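Local coordinates for protein rusticyanin (Thiobacillus ferrooxidans, PDB 2CAL) that carries electrons from cytochrome c552 to the A-type oxidase of the iron respiratory chain, using one bound copper ion, at residues A[42-47]-A[77-82]; A[35-40]-A[69-74]; A[96-101]-A[138-143]; A[4-9]-A[120-125]. The protein carries 1 engineered substitution. All coordinates share one frame; numbering follows the deposited sequence.

From the N terminus, residues 4-9 open interaction 4, which closes only at 120-125 and so spans the widest loop. Nested within it, 35-40, 42-47, 69-74 and 77-82 follow in order, so that interactions 2 and 1 cross. Interaction 2 pairs the beginnings of strands 36-43 and 70-77; interaction 1 joins the region where the same two strands run out, nearer the copper. Interaction 4 adds strands 119-126 and 7-9 to that sheet, and Asn77 N to Gly120 O and Thr74 OG1 to Asp123 OD1 stitch it to its neighbours. Interaction 3 opens inside the loop of interaction 4 and closes beyond it at 138-143, tying a surface loop to the copper-binding loop.

Interaction 1: A[42-47]-A[77-82]; sequences AAVLPG and NTNKGF
Ala42, near the end of strand 36-43, directs its methyl past the hydroxyl of Thr78, and helix 11-18 packs on it through Leu18. Ala43 supplies the chief polar link: its O accepts a hydrogen bond from Thr78 OG1 at 2.9 Å. That hydroxyl stands 53° above the carbonyl plane, while Thr78 N adds a weak bond to the same oxygen at 3.4 Å. A small residue suits position 43, because its CB also touches the copper ligands His84 and Met147. Thr78 owes its reach to OG1 lying between its own backbone N and carbonyl carbon (chi1 46°), and OG1 is 3.1 Å from Val44 O as well. Val44 turns the chain out of the strand with positive phi and sets its branched CB against the side chain of Asn79, 3.7 Å from CG. Leu45 starts away from the other segment, but its CD2 swings back to 3.5 Å from Thr78 OG1 and 4.1 Å from Thr78 CG2; its N is held by Glu54 OE1. Pro46 approaches Thr78 only loosely, through CD. On the far side, residues 79 to 82 form a type II turn with Gly81 at positive phi. Here the ends of strands 36-43 and 70-77 pass into loops beside the copper site, at the metal-binding end of the cupredoxin sandwich.

Interaction 2: A[35-40]-A[69-74]; sequences KTVHVV and ATVDVT
Thr36 and Asp72 meet diagonally across two parallel strands, methyl against carboxylate. Followed outward, Asp72 has its CB 3.7 Å from Val37 O and 4.0 Å from His38 ND1. CG, placed anti to the carbonyl carbon (chi1 -74°), comes to 3.8 Å from Thr36 CG2. At the tip, OD2 approaches the same methyl at 3.3 Å and His38 CE1 at 3.8 Å; the imidazole runs alongside the carboxylate with the planes 70° apart. OD1 has its main partner elsewhere, a hydrogen bond with Thr125 OG1 on strand 119-126. Thr36 CG2 is anti to the backbone N, which turns it to the acid and leaves OG1 beside Thr70 CB. An alanine at Thr36 would probably open a gap beside OD2 of Asp72 and take away the hydroxyl packed on Thr70, leaving the carboxylate to be held mainly through Thr125. Beneath this mostly polar face, which ends in buried, apolar Val40 beside Thr74, the backbones are bonded in strict register: Lys35 O, Val37 O and Val39 O accept from Thr70, Asp72 and Thr74, and Val37 N and Val39 N donate back to Thr70 O and Asp72 O. Val37, Val39, Val71 and Val73 take the other face, Val39 CG2 meeting Val71 CG1 at 3.8 Å. Beta-branched residues favour extended backbone, and these point inward, Val39 onto Leu63 and Val71 onto Ile65 of strand 62-65 in the second sheet. Such a parallel pair belongs to the beta sandwich of the cupredoxin fold.

Interaction 3: A[96-101]-A[138-143]; sequences AVMPVI and QIPGMA. Engineered in segment 138-143: Met142 (natural residue His).
Val97 O accepts a hydrogen bond from Gly141 N at 2.9 Å, in the carbonyl plane and on a lone pair, with a C=O...N angle of 129°. The CA of Pro140, 3.2 Å away, makes a C-H...O contact with the same oxygen. Round this link the side chains are mostly apolar. In one of its two conformers, the extended chain of Met98 carries CE to 3.7 Å from Pro140 CG. Pro99 sets CG 3.9 Å from the methyl of Ala143, a ring against a small residue that can come close. Gln138 takes part through its aliphatic CG, 3.9 Å from Ile101 CD1; CG1 of the isoleucine sits between its backbone N and carbonyl carbon (chi1 63°), which aims the chain end at the glutamine. Farther out, the 138-143 loop is shaped by Met142 N bonding to Ile139 O at 3.1 Å and by the positive phi of Gly141, which a glycine tolerates easily. Thr145 OG1 lies in hydrogen-bonding reach of both Gly141 O and Met142 O, Ser85 OG holds Gln138 N, and Thr89 OG1 fixes Ile101 O. The copper ligand Cys137 directly precedes this loop. The engineered Met142, at a ligand position by similarity, starts away from 96-101, and in one of two conformers touches Phe50 and Pro51. One directional backbone bond thus sets the loops' spacing, and weak, non-directional contacts fill in around it.

Interaction 4: A[4-9]-A[120-125]; sequences TTWKEA and GYTDFT
Trp6 lays its six-membered ring beneath the methyl of Thr122, a CH-pi contact with CG2 3.8 Å from the ring centroid and 23° off its normal. Two torsions bring the groups together: Trp6 chi2 of 85° turns the ring face to the methyl, and Thr122 OG1 stands anti to its backbone N (chi1 -166°), which leaves CG2 between the backbone N and the carbonyl carbon. The same rotation places Thr122 OG1 2.6 Å from Thr5 O, with Asp3 OD2 a second acceptor within reach of the one hydroxyl proton. Tyr121 leans its ring over to strand 7-9. There CE1 comes to 3.6 Å from Lys7 CB and CD1 to 3.8 Å from Ala9 CB, with Met17 of helix 11-18 touching the tyrosine as well. An alanine at Tyr121 would probably open a gap beside Ala9 and Met17 and strip the Lys7 side chain of its packing partner. A CB on Gly120 would come close to the carboxylate of Glu8, so the lack of a side chain probably suits the place. Lys7 and Tyr121 form a hydrogen-bonded antiparallel pair, Lys7 N to Tyr121 O and Tyr121 N to Lys7 O both 2.9 Å. A short N-terminal strand here forms the outermost member of one sheet of the cupredoxin sandwich.

Interaction 1: A[42-47]-A[77-82]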
loop_
_atom_site.group_PDB
_atom_site.type_symbol
_atom_site.label_atom_id
_atom_site.label_comp_id
_atom_site.label_asym_id
_atom_site.label_seq_id
_atom_site.Cartn_x
_atom_site.Cartn_y
_atom_site.Cartn_z
ATOM N N ALA A 42 0.582 5.065 1.417
ATOM C CA ALA A 42 0.351 6.146 0.429
ATOM C C ALA A 42 1.281 5.976 -0.731
ATOM O O ALA A 42 2.403 5.497 -0.636
ATOM C CB ALA A 42 0.641 7.510 1.065
ATOM N N ALA A 43 0.773 6.354 -1.903
ATOM C CA ALA A 43 1.565 6.385 -3.139
ATOM C C ALA A 43 2.286 7.742 -3.289
ATOM O O ALA A 43 1.597 8.746 -3.525
ATOM C CB ALA A 43 0.657 6.140 -4.332
ATOM N N VAL A 44 3.586 7.748 -3.149
ATOM C CA VAL A 44 4.498 8.867 -3.356
ATOM C C VAL A 44 4.013 10.092 -2.544
ATOM O O VAL A 44 3.450 11.077 -3.034
ATOM C CB VAL A 44 4.710 9.274 -4.834
ATOM C CG1 VAL A 44 5.911 10.199 -4.981
ATOM C CG2 VAL A 44 4.911 8.044 -5.725
ATOM N N LEU A 45 4.240 10.027 -1.245
ATOM C CA LEU A 45 4.035 11.218 -0.420
ATOM C C LEU A 45 5.000 12.295 -0.920
ATOM O O LEU A 45 6.096 11.996 -1.412
ATOM C CB LEU A 45 4.305 10.934 1.056
ATOM C CG LEU A 45 3.324 10.031 1.778
ATOM C CD1 LEU A 45 3.748 9.774 3.219
ATOM C CD2 LEU A 45 1.931 10.658 1.747
ATOM N N PRO A 46 4.594 13.565 -0.771
ATOM C CA PRO A 46 5.477 14.684 -1.202
ATOM C C PRO A 46 6.920 14.550 -0.735
ATOM O O PRO A 46 7.199 14.388 0.441
ATOM C CB PRO A 46 4.830 15.916 -0.560
ATOM C CG PRO A 46 3.367 15.526 -0.519
ATOM C CD PRO A 46 3.291 14.032 -0.271
ATOM N N GLY A 47 7.810 14.632 -1.727
ATOM C CA GLY A 47 9.242 14.604 -1.512
ATOM C C GLY A 47 9.870 13.224 -1.436
ATOM O O GLY A 47 11.086 13.133 -1.406
ATOM N N ASN A 77 -3.816 7.788 -2.478
ATOM C CA ASN A 77 -2.968 8.216 -3.589
ATOM C C ASN A 77 -2.716 9.720 -3.517
ATOM O O ASN A 77 -3.606 10.510 -3.872
ATOM C CB ASN A 77 -3.595 7.875 -4.942
ATOM C CG ASN A 77 -2.802 8.353 -6.117
ATOM O OD1 ASN A 77 -3.374 8.567 -7.240
ATOM N ND2 ASN A 77 -1.532 8.587 -5.954
ATOM N N THR A 78 -1.512 10.099 -3.120
ATOM C CA THR A 78 -1.124 11.501 -3.041
ATOM C C THR A 78 -0.330 11.991 -4.250
ATOM O O THR A 78 0.130 13.127 -4.257
ATOM C CB THR A 78 -0.286 11.757 -1.739
ATOM O OG1 THR A 78 0.725 10.743 -1.563
ATOM C CG2 THR A 78 -1.262 11.698 -0.560
ATOM N N ASN A 79 -0.131 11.185 -5.281
ATOM C CA ASN A 79 0.786 11.553 -6.374
ATOM C C ASN A 79 0.053 12.175 -7.540
ATOM O O ASN A 79 -0.668 11.527 -8.274
ATOM C CB ASN A 79 1.549 10.300 -6.790
ATOM C CG ASN A 79 2.735 10.586 -7.645
ATOM O OD1 ASN A 79 3.386 11.661 -7.635
ATOM N ND2 ASN A 79 3.053 9.656 -8.479
ATOM N N LYS A 80 0.233 13.510 -7.661
ATOM C CA LYS A 80 -0.490 14.238 -8.722
ATOM C C LYS A 80 -0.139 13.713 -10.108
ATOM O O LYS A 80 1.014 13.405 -10.379
ATOM C CB LYS A 80 -0.224 15.726 -8.582
ATOM C CG LYS A 80 -0.842 16.317 -7.291
ATOM C CD LYS A 80 -0.728 17.825 -7.163
ATOM C CE LYS A 80 -1.406 18.410 -5.929
ATOM N NZ LYS A 80 -0.921 19.799 -5.595
ATOM N N GLY A 81 -1.200 13.557 -10.902
ATOM C CA GLY A 81 -1.065 13.045 -12.269
ATOM C C GLY A 81 -1.081 11.551 -12.463
ATOM O O GLY A 81 -1.041 11.133 -13.614
ATOM N N PHE A 82 -1.138 10.785 -11.358
ATOM C CA PHE A 82 -1.063 9.332 -11.454
ATOM C C PHE A 82 -2.249 8.652 -10.803
ATOM O O PHE A 82 -2.892 9.263 -9.915
ATOM C CB PHE A 82 0.237 8.820 -10.827
ATOM C CG PHE A 82 1.457 9.258 -11.614
ATOM C CD1 PHE A 82 1.993 10.502 -11.432
ATOM C CD2 PHE A 82 1.999 8.423 -12.532
ATOM C CE1 PHE A 82 3.085 10.913 -12.166
ATOM C CE2 PHE A 82 3.118 8.767 -13.287
ATOM C CZ PHE A 82 3.623 10.035 -13.097
#

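Interaction 2: A[35-40]-A[69-74]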
loop_
_atom_site.group_PDB
_atom_site.type_symbol
_atom_site.label_atom_id
_atom_site.label_comp_id
_atom_site.label_asym_id
_atom_site.label_seq_id
_atom_site.Cartn_x
_atom_site.Cartn_y
_atom_site.Cartn_z
ATOM N N LYS A 35 -4.963 -8.197 17.397
ATOM C CA LYS A 35 -5.985 -8.969 16.707
ATOM C C LYS A 35 -6.343 -8.369 15.357
ATOM O O LYS A 35 -6.493 -9.131 14.397
ATOM C CB LYS A 35 -7.259 -9.076 17.560
ATOM C CG LYS A 35 -6.991 -9.907 18.803
ATOM C CD LYS A 35 -8.154 -10.013 19.777
ATOM C CE LYS A 35 -8.508 -11.475 20.054
ATOM N NZ LYS A 35 -8.261 -11.950 21.446
ATOM N N THR A 36 -6.447 -7.068 15.293
ATOM C CA THR A 36 -6.618 -6.312 14.062
ATOM C C THR A 36 -5.472 -5.310 14.004
ATOM O O THR A 36 -5.214 -4.589 14.979
ATOM C CB THR A 36 -7.972 -5.611 14.018
ATOM O OG1 THR A 36 -9.023 -6.592 14.135
ATOM C CG2 THR A 36 -8.196 -4.848 12.710
ATOM N N VAL A 37 -4.777 -5.237 12.871
ATOM C CA VAL A 37 -3.691 -4.282 12.635
ATOM C C VAL A 37 -4.125 -3.308 11.530
ATOM O O VAL A 37 -4.960 -3.660 10.686
ATOM C CB VAL A 37 -2.378 -4.980 12.347
ATOM C CG1 VAL A 37 -2.093 -6.013 13.447
ATOM C CG2 VAL A 37 -2.389 -5.673 10.966
ATOM N N HIS A 38 -3.586 -2.108 11.587
ATOM C CA HIS A 38 -4.016 -1.025 10.681
ATOM C C HIS A 38 -2.825 -0.514 9.910
ATOM O O HIS A 38 -1.941 0.126 10.474
ATOM C CB HIS A 38 -4.691 0.069 11.516
ATOM C CG HIS A 38 -5.752 -0.514 12.420
ATOM N ND1 HIS A 38 -7.109 -0.535 12.098
ATOM C CD2 HIS A 38 -5.696 -1.072 13.644
ATOM C CE1 HIS A 38 -7.815 -1.119 13.073
ATOM N NE2 HIS A 38 -6.947 -1.455 14.033
ATOM N N VAL A 39 -2.767 -0.870 8.628
ATOM C CA VAL A 39 -1.717 -0.479 7.698
ATOM C C VAL A 39 -2.213 0.748 6.918
ATOM O O VAL A 39 -3.267 0.638 6.272
ATOM C CB VAL A 39 -1.407 -1.617 6.735
ATOM C CG1 VAL A 39 -0.350 -1.169 5.717
ATOM C CG2 VAL A 39 -0.947 -2.873 7.478
ATOM N N VAL A 40 -1.456 1.834 6.971
ATOM C CA VAL A 40 -1.867 3.010 6.156
ATOM C C VAL A 40 -0.723 3.296 5.206
ATOM O O VAL A 40 0.382 3.697 5.590
ATOM C CB VAL A 40 -2.254 4.218 7.024
ATOM C CG1 VAL A 40 -2.764 5.329 6.095
ATOM C CG2 VAL A 40 -3.309 3.844 8.059
ATOM N N ALA A 69 -3.917 -12.400 12.239
ATOM C CA ALA A 69 -4.442 -11.054 12.418
ATOM C C ALA A 69 -5.344 -10.666 11.255
ATOM O O ALA A 69 -5.145 -11.051 10.091
ATOM C CB ALA A 69 -3.309 -10.041 12.502
ATOM N N THR A 70 -6.358 -9.865 11.577
ATOM C CA THR A 70 -7.094 -9.104 10.572
ATOM C C THR A 70 -6.275 -7.884 10.158
ATOM O O THR A 70 -5.803 -7.172 11.023
ATOM C CB THR A 70 -8.446 -8.656 11.111
ATOM O OG1 THR A 70 -9.193 -9.837 11.475
ATOM C CG2 THR A 70 -9.247 -7.878 10.088
ATOM N N VAL A 71 -6.109 -7.673 8.865
ATOM C CA VAL A 71 -5.289 -6.580 8.359
ATOM C C VAL A 71 -6.259 -5.582 7.691
ATOM O O VAL A 71 -6.886 -5.896 6.687
ATOM C CB VAL A 71 -4.192 -7.031 7.381
ATOM C CG1 VAL A 71 -3.297 -5.829 7.001
ATOM C CG2 VAL A 71 -3.343 -8.161 7.944
ATOM N N ASP A 72 -6.370 -4.392 8.267
ATOM C CA ASP A 72 -7.197 -3.334 7.686
ATOM C C ASP A 72 -6.231 -2.388 7.001
ATOM O O ASP A 72 -5.384 -1.738 7.645
ATOM C CB ASP A 72 -7.985 -2.627 8.779
ATOM C CG ASP A 72 -9.136 -3.441 9.321
ATOM O OD1 ASP A 72 -9.574 -4.490 8.779
ATOM O OD2 ASP A 72 -9.660 -2.997 10.372
ATOM N N VAL A 73 -6.320 -2.360 5.680
ATOM C CA VAL A 73 -5.442 -1.527 4.846
ATOM C C VAL A 73 -6.230 -0.266 4.418
ATOM O O VAL A 73 -7.333 -0.356 3.889
ATOM C CB VAL A 73 -4.955 -2.267 3.596
ATOM C CG1 VAL A 73 -3.997 -1.385 2.798
ATOM C CG2 VAL A 73 -4.252 -3.558 4.008
ATOM N N THR A 74 -5.608 0.865 4.614
ATOM C CA THR A 74 -6.046 2.145 4.040
ATOM C C THR A 74 -4.989 2.559 3.018
ATOM O O THR A 74 -3.795 2.530 3.325
ATOM C CB THR A 74 -6.130 3.238 5.118
ATOM O OG1 THR A 74 -7.006 2.789 6.171
ATOM C CG2 THR A 74 -6.697 4.517 4.522
#

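Interaction 3: A[96-101]-A[138-143]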
loop_
_atom_site.group_PDB
_atom_site.type_symbol
_atom_site.label_atom_id
_atom_site.label_comp_id
_atom_site.label_asym_id
_atom_site.label_seq_id
_atom_site.Cartn_x
_atom_site.Cartn_y
_atom_site.Cartn_z
ATOM N N ALA A 96 7.645 -7.190 -14.617
ATOM C CA ALA A 96 7.596 -6.691 -15.972
ATOM C C ALA A 96 6.969 -5.316 -16.021
ATOM O O ALA A 96 6.284 -4.910 -15.066
ATOM C CB ALA A 96 6.804 -7.677 -16.850
ATOM N N VAL A 97 7.165 -4.576 -17.120
ATOM C CA VAL A 97 6.471 -3.297 -17.337
ATOM C C VAL A 97 4.978 -3.459 -17.153
ATOM O O VAL A 97 4.302 -2.603 -16.553
ATOM C CB VAL A 97 6.831 -2.743 -18.734
ATOM C CG1 VAL A 97 5.868 -1.659 -19.163
ATOM C CG2 VAL A 97 8.282 -2.269 -18.722
ATOM N N MET A 98 4.392 -4.537 -17.660
ATOM C CA MET A 98 3.019 -4.935 -17.334
ATOM C C MET A 98 3.087 -6.094 -16.367
ATOM O O MET A 98 3.180 -7.237 -16.801
ATOM C CB MET A 98 2.150 -5.132 -18.576
ATOM C CG MET A 98 1.646 -3.758 -19.045
ATOM S SD MET A 98 0.532 -3.854 -20.450
ATOM C CE MET A 98 0.071 -2.119 -20.596
ATOM N N PRO A 99 3.093 -5.868 -15.041
ATOM C CA PRO A 99 3.352 -6.998 -14.139
ATOM C C PRO A 99 2.321 -8.115 -14.261
ATOM O O PRO A 99 1.109 -7.930 -14.335
ATOM C CB PRO A 99 3.209 -6.359 -12.767
ATOM C CG PRO A 99 3.474 -4.903 -12.935
ATOM C CD PRO A 99 2.906 -4.614 -14.332
ATOM N N VAL A 100 2.838 -9.331 -14.213
ATOM C CA VAL A 100 2.008 -10.538 -14.206
ATOM C C VAL A 100 1.927 -11.042 -12.749
ATOM O O VAL A 100 2.836 -11.717 -12.244
ATOM C CB VAL A 100 2.543 -11.552 -15.207
ATOM C CG1 VAL A 100 1.559 -12.709 -15.299
ATOM C CG2 VAL A 100 2.763 -10.939 -16.582
ATOM N N ILE A 101 0.831 -10.682 -12.059
ATOM C CA ILE A 101 0.782 -10.897 -10.596
ATOM C C ILE A 101 -0.480 -11.577 -10.149
ATOM O O ILE A 101 -0.752 -11.753 -8.957
ATOM C CB ILE A 101 0.968 -9.552 -9.847
ATOM C CG1 ILE A 101 -0.150 -8.543 -10.115
ATOM C CG2 ILE A 101 2.387 -9.037 -10.098
ATOM C CD1 ILE A 101 -0.155 -7.351 -9.133
ATOM N N GLN A 138 0.175 -1.556 -10.149
ATOM C CA GLN A 138 -0.021 -2.121 -11.493
ATOM C C GLN A 138 0.042 -1.092 -12.624
ATOM O O GLN A 138 -0.102 -1.478 -13.779
ATOM C CB GLN A 138 -1.409 -2.789 -11.566
ATOM C CG GLN A 138 -1.444 -4.130 -10.812
ATOM C CD GLN A 138 -2.684 -4.901 -11.198
ATOM O OE1 GLN A 138 -3.858 -4.710 -10.859
ATOM N NE2 GLN A 138 -2.401 -5.940 -11.964
ATOM N N ILE A 139 0.245 0.191 -12.330
ATOM C CA ILE A 139 0.402 1.154 -13.458
ATOM C C ILE A 139 1.609 0.740 -14.245
ATOM O O ILE A 139 2.665 0.545 -13.657
ATOM C CB ILE A 139 0.507 2.588 -12.919
ATOM C CG1 ILE A 139 -0.776 3.104 -12.288
ATOM C CG2 ILE A 139 0.991 3.494 -14.061
ATOM C CD1 ILE A 139 -1.901 3.437 -13.233
ATOM N N PRO A 140 1.535 0.612 -15.598
ATOM C CA PRO A 140 2.699 0.146 -16.349
ATOM C C PRO A 140 3.983 0.869 -16.053
ATOM O O PRO A 140 4.006 2.109 -15.978
ATOM C CB PRO A 140 2.238 0.369 -17.814
ATOM C CG PRO A 140 0.757 0.085 -17.695
ATOM C CD PRO A 140 0.330 0.811 -16.414
ATOM N N GLY A 141 5.029 0.095 -15.788
ATOM C CA GLY A 141 6.389 0.514 -15.530
ATOM C C GLY A 141 6.731 0.796 -14.084
ATOM O O GLY A 141 7.908 0.892 -13.762
ATOM N N MET A 142 5.721 0.971 -13.225
ATOM C CA MET A 142 6.032 1.405 -11.876
ATOM C C MET A 142 6.697 0.335 -11.001
ATOM O O MET A 142 7.705 0.587 -10.360
ATOM C CB MET A 142 4.763 1.887 -11.187
ATOM C CG MET A 142 4.118 3.121 -11.821
ATOM S SD MET A 142 5.070 4.630 -11.805
ATOM C CE MET A 142 5.830 4.653 -13.433
ATOM N N ALA A 143 6.124 -0.877 -11.022
ATOM C CA ALA A 143 6.757 -1.975 -10.256
ATOM C C ALA A 143 8.127 -2.300 -10.806
ATOM O O ALA A 143 9.019 -2.617 -10.033
ATOM C CB ALA A 143 5.810 -3.164 -10.284
#

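Interaction 4: A[4-9]-A[120-125]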
loop_
_atom_site.group_PDB
_atom_site.type_symbol
_atom_site.label_atom_id
_atom_site.label_comp_id
_atom_site.label_asym_id
_atom_site.label_seq_id
_atom_site.Cartn_x
_atom_site.Cartn_y
_atom_site.Cartn_z
ATOM N N THR A 4 -12.750 -1.112 -5.684
ATOM C CA THR A 4 -12.765 -0.027 -6.656
ATOM C C THR A 4 -13.704 1.063 -6.150
ATOM O O THR A 4 -14.215 1.870 -6.930
ATOM C CB THR A 4 -13.250 -0.474 -8.043
ATOM O OG1 THR A 4 -14.549 -1.076 -7.895
ATOM C CG2 THR A 4 -12.292 -1.483 -8.666
ATOM N N THR A 5 -13.918 1.142 -4.851
ATOM C CA THR A 5 -14.698 2.212 -4.245
ATOM C C THR A 5 -13.848 3.203 -3.464
ATOM O O THR A 5 -13.081 2.763 -2.610
ATOM C CB THR A 5 -15.730 1.565 -3.312
ATOM O OG1 THR A 5 -16.537 0.659 -4.086
ATOM C CG2 THR A 5 -16.704 2.628 -2.819
ATOM N N TRP A 6 -13.986 4.464 -3.752
ATOM C CA TRP A 6 -13.050 5.470 -3.302
ATOM C C TRP A 6 -13.793 6.644 -2.658
ATOM O O TRP A 6 -14.903 6.990 -3.025
ATOM C CB TRP A 6 -12.183 6.027 -4.434
ATOM C CG TRP A 6 -11.416 4.901 -5.105
ATOM C CD1 TRP A 6 -11.923 4.111 -6.110
ATOM C CD2 TRP A 6 -10.100 4.443 -4.829
ATOM N NE1 TRP A 6 -10.964 3.189 -6.465
ATOM C CE2 TRP A 6 -9.831 3.363 -5.713
ATOM C CE3 TRP A 6 -9.096 4.857 -3.941
ATOM C CZ2 TRP A 6 -8.613 2.691 -5.702
ATOM C CZ3 TRP A 6 -7.859 4.173 -3.931
ATOM C CH2 TRP A 6 -7.651 3.096 -4.839
ATOM N N LYS A 7 -13.139 7.271 -1.684
ATOM C CA LYS A 7 -13.575 8.495 -1.035
ATOM C C LYS A 7 -12.507 9.567 -1.292
ATOM O O LYS A 7 -11.408 9.281 -1.775
ATOM C CB LYS A 7 -13.839 8.242 0.440
ATOM C CG LYS A 7 -14.977 7.344 0.795
ATOM C CD LYS A 7 -15.196 7.190 2.302
ATOM C CE LYS A 7 -14.947 5.755 2.715
ATOM N NZ LYS A 7 -15.606 5.364 3.997
ATOM N N GLU A 8 -12.821 10.829 -0.986
ATOM C CA GLU A 8 -11.844 11.903 -1.200
ATOM C C GLU A 8 -11.464 12.578 0.109
ATOM O O GLU A 8 -12.341 12.738 0.962
ATOM C CB GLU A 8 -12.412 12.947 -2.190
ATOM C CG GLU A 8 -12.568 12.298 -3.584
ATOM C CD GLU A 8 -11.313 12.122 -4.421
ATOM O OE1 GLU A 8 -10.301 12.835 -4.167
ATOM O OE2 GLU A 8 -11.273 11.284 -5.382
ATOM N N ALA A 9 -10.221 12.947 0.286
ATOM C CA ALA A 9 -9.689 13.511 1.505
ATOM C C ALA A 9 -8.926 14.784 1.205
ATOM O O ALA A 9 -8.182 14.861 0.248
ATOM C CB ALA A 9 -8.750 12.545 2.205
ATOM N N GLY A 120 -7.775 10.764 -3.484
ATOM C CA GLY A 120 -8.594 9.556 -3.331
ATOM C C GLY A 120 -7.955 8.552 -2.384
ATOM O O GLY A 120 -6.739 8.371 -2.306
ATOM N N TYR A 121 -8.839 7.855 -1.641
ATOM C CA TYR A 121 -8.374 6.794 -0.742
ATOM C C TYR A 121 -9.499 5.751 -0.645
ATOM O O TYR A 121 -10.668 5.960 -0.954
ATOM C CB TYR A 121 -7.964 7.344 0.625
ATOM C CG TYR A 121 -9.141 7.720 1.492
ATOM C CD1 TYR A 121 -9.796 8.939 1.354
ATOM C CD2 TYR A 121 -9.593 6.845 2.467
ATOM C CE1 TYR A 121 -10.871 9.274 2.170
ATOM C CE2 TYR A 121 -10.666 7.185 3.268
ATOM C CZ TYR A 121 -11.311 8.386 3.125
ATOM O OH TYR A 121 -12.373 8.640 3.971
ATOM N N THR A 122 -9.073 4.584 -0.139
ATOM C CA THR A 122 -9.978 3.451 0.090
ATOM C C THR A 122 -9.479 2.591 1.236
ATOM O O THR A 122 -8.328 2.706 1.677
ATOM C CB THR A 122 -10.130 2.635 -1.204
ATOM O OG1 THR A 122 -11.260 1.736 -1.051
ATOM C CG2 THR A 122 -8.932 1.819 -1.564
ATOM N N ASP A 123 -10.390 1.775 1.727
ATOM C CA ASP A 123 -10.112 0.826 2.800
ATOM C C ASP A 123 -10.513 -0.573 2.342
ATOM O O ASP A 123 -11.588 -0.741 1.775
ATOM C CB ASP A 123 -10.884 1.211 4.047
ATOM C CG ASP A 123 -10.243 2.336 4.822
ATOM O OD1 ASP A 123 -9.353 2.020 5.667
ATOM O OD2 ASP A 123 -10.666 3.469 4.566
ATOM N N PHE A 124 -9.688 -1.547 2.665
ATOM C CA PHE A 124 -10.102 -2.959 2.463
ATOM C C PHE A 124 -9.565 -3.805 3.642
ATOM O O PHE A 124 -8.618 -3.385 4.307
ATOM C CB PHE A 124 -9.670 -3.488 1.122
ATOM C CG PHE A 124 -8.200 -3.629 0.876
ATOM C CD1 PHE A 124 -7.506 -4.758 1.247
ATOM C CD2 PHE A 124 -7.474 -2.617 0.257
ATOM C CE1 PHE A 124 -6.141 -4.859 1.012
ATOM C CE2 PHE A 124 -6.120 -2.726 0.035
ATOM C CZ PHE A 124 -5.415 -3.846 0.411
ATOM N N THR A 125 -10.183 -4.955 3.814
ATOM C CA THR A 125 -9.724 -5.892 4.850
ATOM C C THR A 125 -9.102 -7.108 4.209
ATOM O O THR A 125 -9.387 -7.479 3.060
ATOM C CB THR A 125 -10.907 -6.266 5.725
ATOM O OG1 THR A 125 -10.454 -6.836 6.970
ATOM C CG2 THR A 125 -11.779 -7.374 5.142
#